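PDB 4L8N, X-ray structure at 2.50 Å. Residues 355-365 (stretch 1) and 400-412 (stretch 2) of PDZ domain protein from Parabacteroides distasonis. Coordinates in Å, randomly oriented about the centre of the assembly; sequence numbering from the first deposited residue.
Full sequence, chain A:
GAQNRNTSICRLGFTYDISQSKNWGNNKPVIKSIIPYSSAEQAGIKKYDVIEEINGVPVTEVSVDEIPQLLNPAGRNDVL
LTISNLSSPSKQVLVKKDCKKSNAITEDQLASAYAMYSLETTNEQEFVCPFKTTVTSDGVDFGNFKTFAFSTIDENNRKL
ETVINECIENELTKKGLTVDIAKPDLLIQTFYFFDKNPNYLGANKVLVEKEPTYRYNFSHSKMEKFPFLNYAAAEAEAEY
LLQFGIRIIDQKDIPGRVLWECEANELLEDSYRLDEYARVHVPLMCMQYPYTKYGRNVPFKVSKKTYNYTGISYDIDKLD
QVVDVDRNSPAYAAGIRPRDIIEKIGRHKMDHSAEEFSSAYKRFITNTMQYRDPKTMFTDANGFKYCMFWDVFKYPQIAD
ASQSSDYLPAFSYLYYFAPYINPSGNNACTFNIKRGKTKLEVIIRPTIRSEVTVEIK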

ATOM      1  N   GLU A 355     -21.224 -12.355 -43.227  1.00 98.70           N
ATOM      2  CA  GLU A 355     -19.956 -11.768 -43.671  1.00 99.22           C
ATOM      3  C   GLU A 355     -20.185 -10.509 -44.498  1.00100.58           C
ATOM      4  O   GLU A 355     -19.350  -9.602 -44.447  1.00 99.60           O
ATOM      5  CB  GLU A 355     -19.063 -12.765 -44.421  1.00103.65           C
ATOM      6  CG  GLU A 355     -17.920 -13.292 -43.556  1.00118.06           C
ATOM      7  CD  GLU A 355     -17.094 -12.252 -42.811  1.00145.12           C
ATOM      8  OE1 GLU A 355     -16.552 -11.334 -43.470  1.00148.61           O
ATOM      9  OE2 GLU A 355     -16.999 -12.350 -41.565  1.00136.17           O
ATOM     10  N   GLU A 356     -21.328 -10.431 -45.220  1.00 95.52           N
ATOM     11  CA  GLU A 356     -21.726  -9.233 -45.971  1.00 93.63           C
ATOM     12  C   GLU A 356     -21.909  -8.052 -44.996  1.00 91.97           C
ATOM     13  O   GLU A 356     -21.463  -6.943 -45.286  1.00 91.93           O
ATOM     14  CB  GLU A 356     -23.032  -9.479 -46.743  1.00 95.33           C
ATOM     15  CG  GLU A 356     -22.885 -10.222 -48.058  1.00105.85           C
ATOM     16  CD  GLU A 356     -24.153 -10.191 -48.887  1.00119.21           C
ATOM     17  OE1 GLU A 356     -24.369  -9.192 -49.614  1.00107.20           O
ATOM     18  OE2 GLU A 356     -24.955 -11.146 -48.779  1.00111.57           O
ATOM     19  N   PHE A 357     -22.544  -8.327 -43.827  1.00 82.79           N
ATOM     20  CA  PHE A 357     -22.846  -7.373 -42.760  1.00 78.17           C
ATOM     21  C   PHE A 357     -21.586  -7.005 -42.004  1.00 81.34           C
ATOM     22  O   PHE A 357     -21.347  -5.820 -41.766  1.00 78.88           O
ATOM     23  CB  PHE A 357     -23.919  -7.931 -41.792  1.00 77.63           C
ATOM     24  CG  PHE A 357     -25.368  -7.766 -42.203  1.00 77.58           C
ATOM     25  CD1 PHE A 357     -25.905  -6.501 -42.442  1.00 78.32           C
ATOM     26  CD2 PHE A 357     -26.220  -8.863 -42.268  1.00 79.69           C
ATOM     27  CE1 PHE A 357     -27.257  -6.343 -42.792  1.00 78.36           C
ATOM     28  CE2 PHE A 357     -27.573  -8.704 -42.614  1.00 81.77           C
ATOM     29  CZ  PHE A 357     -28.081  -7.445 -42.872  1.00 78.30           C
ATOM     30  N   SER A 358     -20.780  -8.020 -41.633  1.00 80.08           N
ATOM     31  CA  SER A 358     -19.530  -7.862 -40.907  1.00 80.02           C
ATOM     32  C   SER A 358     -18.543  -6.973 -41.679  1.00 87.03           C
ATOM     33  O   SER A 358     -18.028  -6.015 -41.098  1.00 87.28           O
ATOM     34  CB  SER A 358     -18.907  -9.218 -40.609  1.00 84.58           C
ATOM     35  OG  SER A 358     -17.884  -9.094 -39.633  1.00 95.55           O
ATOM     36  N   SER A 359     -18.318  -7.253 -42.979  1.00 85.34           N
ATOM     37  CA  SER A 359     -17.414  -6.488 -43.850  1.00 86.30           C
ATOM     38  C   SER A 359     -17.886  -5.038 -44.042  1.00 86.55           C
ATOM     39  O   SER A 359     -17.080  -4.113 -43.905  1.00 85.68           O
ATOM     40  CB  SER A 359     -17.281  -7.166 -45.213  1.00 93.01           C
ATOM     41  OG  SER A 359     -16.801  -8.490 -45.051  1.00105.42           O
ATOM     42  N   ALA A 360     -19.191  -4.854 -44.352  1.00 80.39           N
ATOM     43  CA  ALA A 360     -19.841  -3.559 -44.557  1.00 78.24           C
ATOM     44  C   ALA A 360     -19.696  -2.646 -43.318  1.00 81.30           C
ATOM     45  O   ALA A 360     -19.465  -1.444 -43.473  1.00 81.30           O
ATOM     46  CB  ALA A 360     -21.306  -3.769 -44.897  1.00 77.94           C
ATOM     47  N   TYR A 361     -19.766  -3.236 -42.107  1.00 76.24           N
ATOM     48  CA  TYR A 361     -19.621  -2.552 -40.821  1.00 74.67           C
ATOM     49  C   TYR A 361     -18.168  -2.109 -40.601  1.00 81.03           C
ATOM     50  O   TYR A 361     -17.933  -0.971 -40.183  1.00 79.96           O
ATOM     51  CB  TYR A 361     -20.097  -3.473 -39.673  1.00 74.14           C
ATOM     52  CG  TYR A 361     -19.948  -2.891 -38.285  1.00 73.65           C
ATOM     53  CD1 TYR A 361     -20.678  -1.770 -37.893  1.00 74.60           C
ATOM     54  CD2 TYR A 361     -19.113  -3.486 -37.346  1.00 73.91           C
ATOM     55  CE1 TYR A 361     -20.574  -1.255 -36.600  1.00 73.73           C
ATOM     56  CE2 TYR A 361     -18.998  -2.978 -36.055  1.00 73.21           C
ATOM     57  CZ  TYR A 361     -19.730  -1.861 -35.686  1.00 78.69           C
ATOM     58  OH  TYR A 361     -19.605  -1.338 -34.425  1.00 76.75           O
ATOM     59  N   LYS A 362     -17.200  -3.013 -40.881  1.00 80.10           N
ATOM     60  CA  LYS A 362     -15.755  -2.759 -40.773  1.00 80.69           C
ATOM     61  C   LYS A 362     -15.352  -1.609 -41.706  1.00 82.32           C
ATOM     62  O   LYS A 362     -14.477  -0.821 -41.356  1.00 82.77           O
ATOM     63  CB  LYS A 362     -14.935  -4.028 -41.100  1.00 85.76           C
ATOM     64  CG  LYS A 362     -15.026  -5.135 -40.056  1.00 98.47           C
ATOM     65  CD  LYS A 362     -14.070  -6.275 -40.372  1.00110.01           C
ATOM     66  CE  LYS A 362     -14.573  -7.608 -39.865  1.00121.08           C
ATOM     67  NZ  LYS A 362     -15.465  -8.276 -40.855  1.00130.54           N
ATOM     68  N   ARG A 363     -16.015  -1.502 -42.866  1.00 77.01           N
ATOM     69  CA  ARG A 363     -15.795  -0.436 -43.840  1.00 77.20           C
ATOM     70  C   ARG A 363     -16.251   0.911 -43.279  1.00 80.33           C
ATOM     71  O   ARG A 363     -15.548   1.903 -43.479  1.00 81.70           O
ATOM     72  CB  ARG A 363     -16.511  -0.738 -45.153  1.00 76.75           C
ATOM     73  CG  ARG A 363     -15.715  -1.650 -46.069  1.00 85.45           C
ATOM     74  CD  ARG A 363     -16.496  -1.948 -47.322  1.00 89.57           C
ATOM     75  NE  ARG A 363     -17.046  -3.304 -47.290  1.00 98.80           N
ATOM     76  CZ  ARG A 363     -18.273  -3.628 -47.696  1.00110.04           C
ATOM     77  NH1 ARG A 363     -19.102  -2.692 -48.151  1.00 90.37           N
ATOM     78  NH2 ARG A 363     -18.689  -4.889 -47.628  1.00 92.01           N
ATOM     79  N   PHE A 364     -17.405   0.934 -42.546  1.00 72.95           N
ATOM     80  CA  PHE A 364     -17.972   2.123 -41.885  1.00 69.58           C
ATOM     81  C   PHE A 364     -17.040   2.660 -40.784  1.00 71.00           C
ATOM     82  O   PHE A 364     -16.917   3.870 -40.636  1.00 69.98           O
ATOM     83  CB  PHE A 364     -19.377   1.827 -41.280  1.00 69.09           C
ATOM     84  CG  PHE A 364     -19.883   2.824 -40.250  1.00 68.25           C
ATOM     85  CD1 PHE A 364     -20.414   4.050 -40.642  1.00 69.86           C
ATOM     86  CD2 PHE A 364     -19.807   2.543 -38.888  1.00 69.36           C
ATOM     87  CE1 PHE A 364     -20.837   4.983 -39.694  1.00 68.46           C
ATOM     88  CE2 PHE A 364     -20.246   3.475 -37.940  1.00 70.15           C
ATOM     89  CZ  PHE A 364     -20.768   4.681 -38.353  1.00 67.56           C
ATOM     90  N   ILE A 365     -16.436   1.776 -39.988  1.00 66.49           N
ATOM     91  CA  ILE A 365     -15.574   2.213 -38.896  1.00 65.78           C
ATOM     92  C   ILE A 365     -14.328   2.864 -39.457  1.00 73.18           C
ATOM     93  O   ILE A 365     -13.903   3.892 -38.941  1.00 72.79           O
ATOM     94  CB  ILE A 365     -15.266   1.054 -37.930  1.00 67.68           C
ATOM     95  CG1 ILE A 365     -16.563   0.633 -37.217  1.00 66.68           C
ATOM     96  CG2 ILE A 365     -14.197   1.446 -36.913  1.00 66.29           C
ATOM     97  CD1 ILE A 365     -16.622  -0.741 -36.997  1.00 77.88           C
ATOM     98  N   ASP A 400     -25.012  10.674 -41.766  1.00 63.16           N
ATOM     99  CA  ASP A 400     -25.054  10.411 -43.203  1.00 64.61           C
ATOM    100  C   ASP A 400     -24.229   9.167 -43.552  1.00 66.06           C
ATOM    101  O   ASP A 400     -24.739   8.288 -44.237  1.00 65.87           O
ATOM    102  CB  ASP A 400     -24.592  11.634 -44.050  1.00 69.12           C
ATOM    103  CG  ASP A 400     -25.452  12.896 -43.965  1.00 87.02           C
ATOM    104  OD1 ASP A 400     -26.630  12.797 -43.519  1.00 87.69           O
ATOM    105  OD2 ASP A 400     -24.945  13.990 -44.345  1.00 95.48           O
ATOM    106  N   ALA A 401     -22.975   9.086 -43.082  1.00 61.49           N
ATOM    107  CA  ALA A 401     -22.115   7.933 -43.342  1.00 62.01           C
ATOM    108  C   ALA A 401     -22.733   6.640 -42.787  1.00 68.15           C
ATOM    109  O   ALA A 401     -22.760   5.646 -43.497  1.00 70.22           O
ATOM    110  CB  ALA A 401     -20.744   8.156 -42.738  1.00 62.78           C
ATOM    111  N   SER A 402     -23.304   6.678 -41.567  1.00 62.57           N
ATOM    112  CA  SER A 402     -23.928   5.527 -40.915  1.00 61.26           C
ATOM    113  C   SER A 402     -25.092   4.932 -41.702  1.00 65.01           C
ATOM    114  O   SER A 402     -25.407   3.755 -41.494  1.00 64.61           O
ATOM    115  CB  SER A 402     -24.432   5.911 -39.524  1.00 62.42           C
ATOM    116  OG  SER A 402     -25.705   6.541 -39.555  1.00 69.35           O
ATOM    117  N   GLN A 403     -25.753   5.748 -42.551  1.00 60.23           N
ATOM    118  CA  GLN A 403     -26.951   5.344 -43.275  1.00 60.47           C
ATOM    119  C   GLN A 403     -26.688   5.046 -44.754  1.00 70.73           C
ATOM    120  O   GLN A 403     -27.636   4.830 -45.515  1.00 70.23           O
ATOM    121  CB  GLN A 403     -28.058   6.409 -43.108  1.00 60.12           C
ATOM    122  CG  GLN A 403     -28.529   6.593 -41.648  1.00 64.50           C
ATOM    123  CD  GLN A 403     -29.012   5.307 -40.997  1.00 70.98           C
ATOM    124  OE1 GLN A 403     -30.054   4.769 -41.341  1.00 67.41           O
ATOM    125  NE2 GLN A 403     -28.252   4.768 -40.066  1.00 61.99           N
ATOM    126  N   SER A 404     -25.400   4.970 -45.146  1.00 72.30           N
ATOM    127  CA  SER A 404     -24.998   4.647 -46.516  1.00 75.00           C
ATOM    128  C   SER A 404     -25.198   3.165 -46.752  1.00 81.09           C
ATOM    129  O   SER A 404     -24.645   2.345 -46.014  1.00 81.10           O
ATOM    130  CB  SER A 404     -23.544   5.034 -46.767  1.00 80.49           C
ATOM    131  OG  SER A 404     -23.242   6.319 -46.252  1.00 91.85           O
ATOM    132  N   SER A 405     -25.989   2.827 -47.779  1.00 80.02           N
ATOM    133  CA  SER A 405     -26.343   1.461 -48.180  1.00 81.55           C
ATOM    134  C   SER A 405     -25.120   0.554 -48.352  1.00 88.30           C
ATOM    135  O   SER A 405     -25.240  -0.654 -48.117  1.00 88.95           O
ATOM    136  CB  SER A 405     -27.173   1.478 -49.456  1.00 85.83           C
ATOM    137  OG  SER A 405     -28.499   1.869 -49.137  1.00 94.71           O
ATOM    138  N   ASP A 406     -23.941   1.144 -48.679  1.00 85.74           N
ATOM    139  CA  ASP A 406     -22.662   0.442 -48.822  1.00 87.25           C
ATOM    140  C   ASP A 406     -22.234  -0.206 -47.484  1.00 89.28           C
ATOM    141  O   ASP A 406     -21.561  -1.244 -47.495  1.00 90.37           O
ATOM    142  CB  ASP A 406     -21.564   1.409 -49.337  1.00 90.56           C
ATOM    143  CG  ASP A 406     -20.139   0.847 -49.417  1.00105.19           C
ATOM    144  OD1 ASP A 406     -19.982  -0.339 -49.805  1.00107.19           O
ATOM    145  OD2 ASP A 406     -19.184   1.604 -49.132  1.00111.79           O
ATOM    146  N   TYR A 407     -22.637   0.384 -46.339  1.00 82.53           N
ATOM    147  CA  TYR A 407     -22.251  -0.163 -45.036  1.00 80.43           C
ATOM    148  C   TYR A 407     -23.343  -1.077 -44.431  1.00 82.15           C
ATOM    149  O   TYR A 407     -23.188  -1.504 -43.286  1.00 81.75           O
ATOM    150  CB  TYR A 407     -21.857   0.955 -44.052  1.00 79.75           C
ATOM    151  CG  TYR A 407     -20.877   1.976 -44.599  1.00 82.18           C
ATOM    152  CD1 TYR A 407     -19.676   1.582 -45.183  1.00 85.73           C
ATOM    153  CD2 TYR A 407     -21.128   3.338 -44.485  1.00 82.25           C
ATOM    154  CE1 TYR A 407     -18.772   2.520 -45.681  1.00 88.10           C
ATOM    155  CE2 TYR A 407     -20.233   4.286 -44.975  1.00 84.08           C
ATOM    156  CZ  TYR A 407     -19.049   3.877 -45.567  1.00 93.75           C
ATOM    157  OH  TYR A 407     -18.171   4.832 -46.042  1.00 92.72           O
ATOM    158  N   LEU A 408     -24.382  -1.457 -45.225  1.00 77.11           N
ATOM    159  CA  LEU A 408     -25.500  -2.329 -44.806  1.00 75.31           C
ATOM    160  C   LEU A 408     -25.940  -1.960 -43.360  1.00 74.73           C
ATOM    161  O   LEU A 408     -25.618  -2.659 -42.387  1.00 71.55           O
ATOM    162  CB  LEU A 408     -25.155  -3.832 -44.953  1.00 76.63           C
ATOM    163  CG  LEU A 408     -24.642  -4.305 -46.341  1.00 83.19           C
ATOM    164  CD1 LEU A 408     -24.293  -5.760 -46.313  1.00 84.77           C
ATOM    165  CD2 LEU A 408     -25.637  -4.013 -47.466  1.00 83.99           C
ATOM    166  N   PRO A 409     -26.626  -0.795 -43.225  1.00 70.23           N
ATOM    167  CA  PRO A 409     -26.969  -0.284 -41.891  1.00 68.52           C
ATOM    168  C   PRO A 409     -28.324  -0.753 -41.335  1.00 72.01           C
ATOM    169  O   PRO A 409     -28.913  -0.046 -40.515  1.00 71.40           O
ATOM    170  CB  PRO A 409     -26.996   1.236 -42.126  1.00 69.66           C
ATOM    171  CG  PRO A 409     -26.691   1.457 -43.617  1.00 74.43           C
ATOM    172  CD  PRO A 409     -27.027   0.178 -44.258  1.00 71.06           C
ATOM    173  N   ALA A 410     -28.814  -1.931 -41.753  1.00 67.49           N
ATOM    174  CA  ALA A 410     -30.098  -2.466 -41.307  1.00 66.37           C
ATOM    175  C   ALA A 410     -30.216  -2.543 -39.781  1.00 68.85           C
ATOM    176  O   ALA A 410     -31.254  -2.152 -39.232  1.00 68.41           O
ATOM    177  CB  ALA A 410     -30.318  -3.838 -41.908  1.00 68.64           C
ATOM    178  N   PHE A 411     -29.135  -2.980 -39.091  1.00 63.41           N
ATOM    179  CA  PHE A 411     -29.151  -3.119 -37.646  1.00 60.62           C
ATOM    180  C   PHE A 411     -28.890  -1.800 -36.918  1.00 60.51           C
ATOM    181  O   PHE A 411     -29.039  -1.757 -35.696  1.00 60.04           O
ATOM    182  CB  PHE A 411     -28.168  -4.200 -37.199  1.00 63.17           C
ATOM    183  CG  PHE A 411     -28.550  -5.607 -37.617  1.00 66.92           C
ATOM    184  CD1 PHE A 411     -29.605  -6.277 -36.997  1.00 69.74           C
ATOM    185  CD2 PHE A 411     -27.832  -6.276 -38.604  1.00 71.26           C
ATOM    186  CE1 PHE A 411     -29.950  -7.576 -37.380  1.00 71.65           C
ATOM    187  CE2 PHE A 411     -28.167  -7.590 -38.969  1.00 74.71           C
ATOM    188  CZ  PHE A 411     -29.223  -8.227 -38.353  1.00 72.32           C
ATOM    189  N   SER A 412     -28.607  -0.712 -37.636  1.00 55.74           N
ATOM    190  CA  SER A 412     -28.371   0.603 -36.996  1.00 54.24           C
ATOM    191  C   SER A 412     -29.626   1.125 -36.235  1.00 57.01           C
ATOM    192  O   SER A 412     -29.502   2.062 -35.455  1.00 57.16           O
ATOM    193  CB  SER A 412     -27.893   1.648 -38.012  1.00 54.31           C
ATOM    194  OG  SER A 412     -28.936   2.018 -38.902  1.00 54.57           O
TER
HETATM  195  O   HOH W   1     -23.526  -4.092 -41.243  1.00 65.42           O

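Residues 355-365 form one continuous helical run, held by i+4 bonds such as Phe 364 N to Ala 360 O (3.3 Å), while 400-412 is mostly an irregular chain folded across one side of it. The two backbones come closest at Ala 360 and Tyr 407, whose CA atoms lie 4.2 Å apart. So close an approach suits the small methyl at this point: Ala 360 CB sits 3.4 Å from Tyr 407 O and 3.7 Å from Leu 408 CG, and Tyr 407 CA reaches Ala 360 O at 3.4 Å in a CA-H...O contact.

Larger side chains fill the space around this point. The Tyr 407 ring lies over the helix backbone, with Phe 364 CA 3.9 Å from its centroid and 14° off the normal, a CH-pi geometry. The Phe 364 ring turns its edge toward the Tyr 407 face (planes at 63°), and its CE1 reaches Ser 402 CA at 3.4 Å. Phe 357 CD1 meets Leu 408 CB at 3.7 Å, and its ring receives the edge of Phe 411 on one face, centroids 5.1 Å apart.

Polar contacts supplement this packing. Arg 363 NH1 forms a salt bridge with Asp 406 OD1 (3.0 Å), and water 1 links Phe 357 O and Leu 408 O, each 2.8 Å from the water O. Together the stretches bury 577 Å².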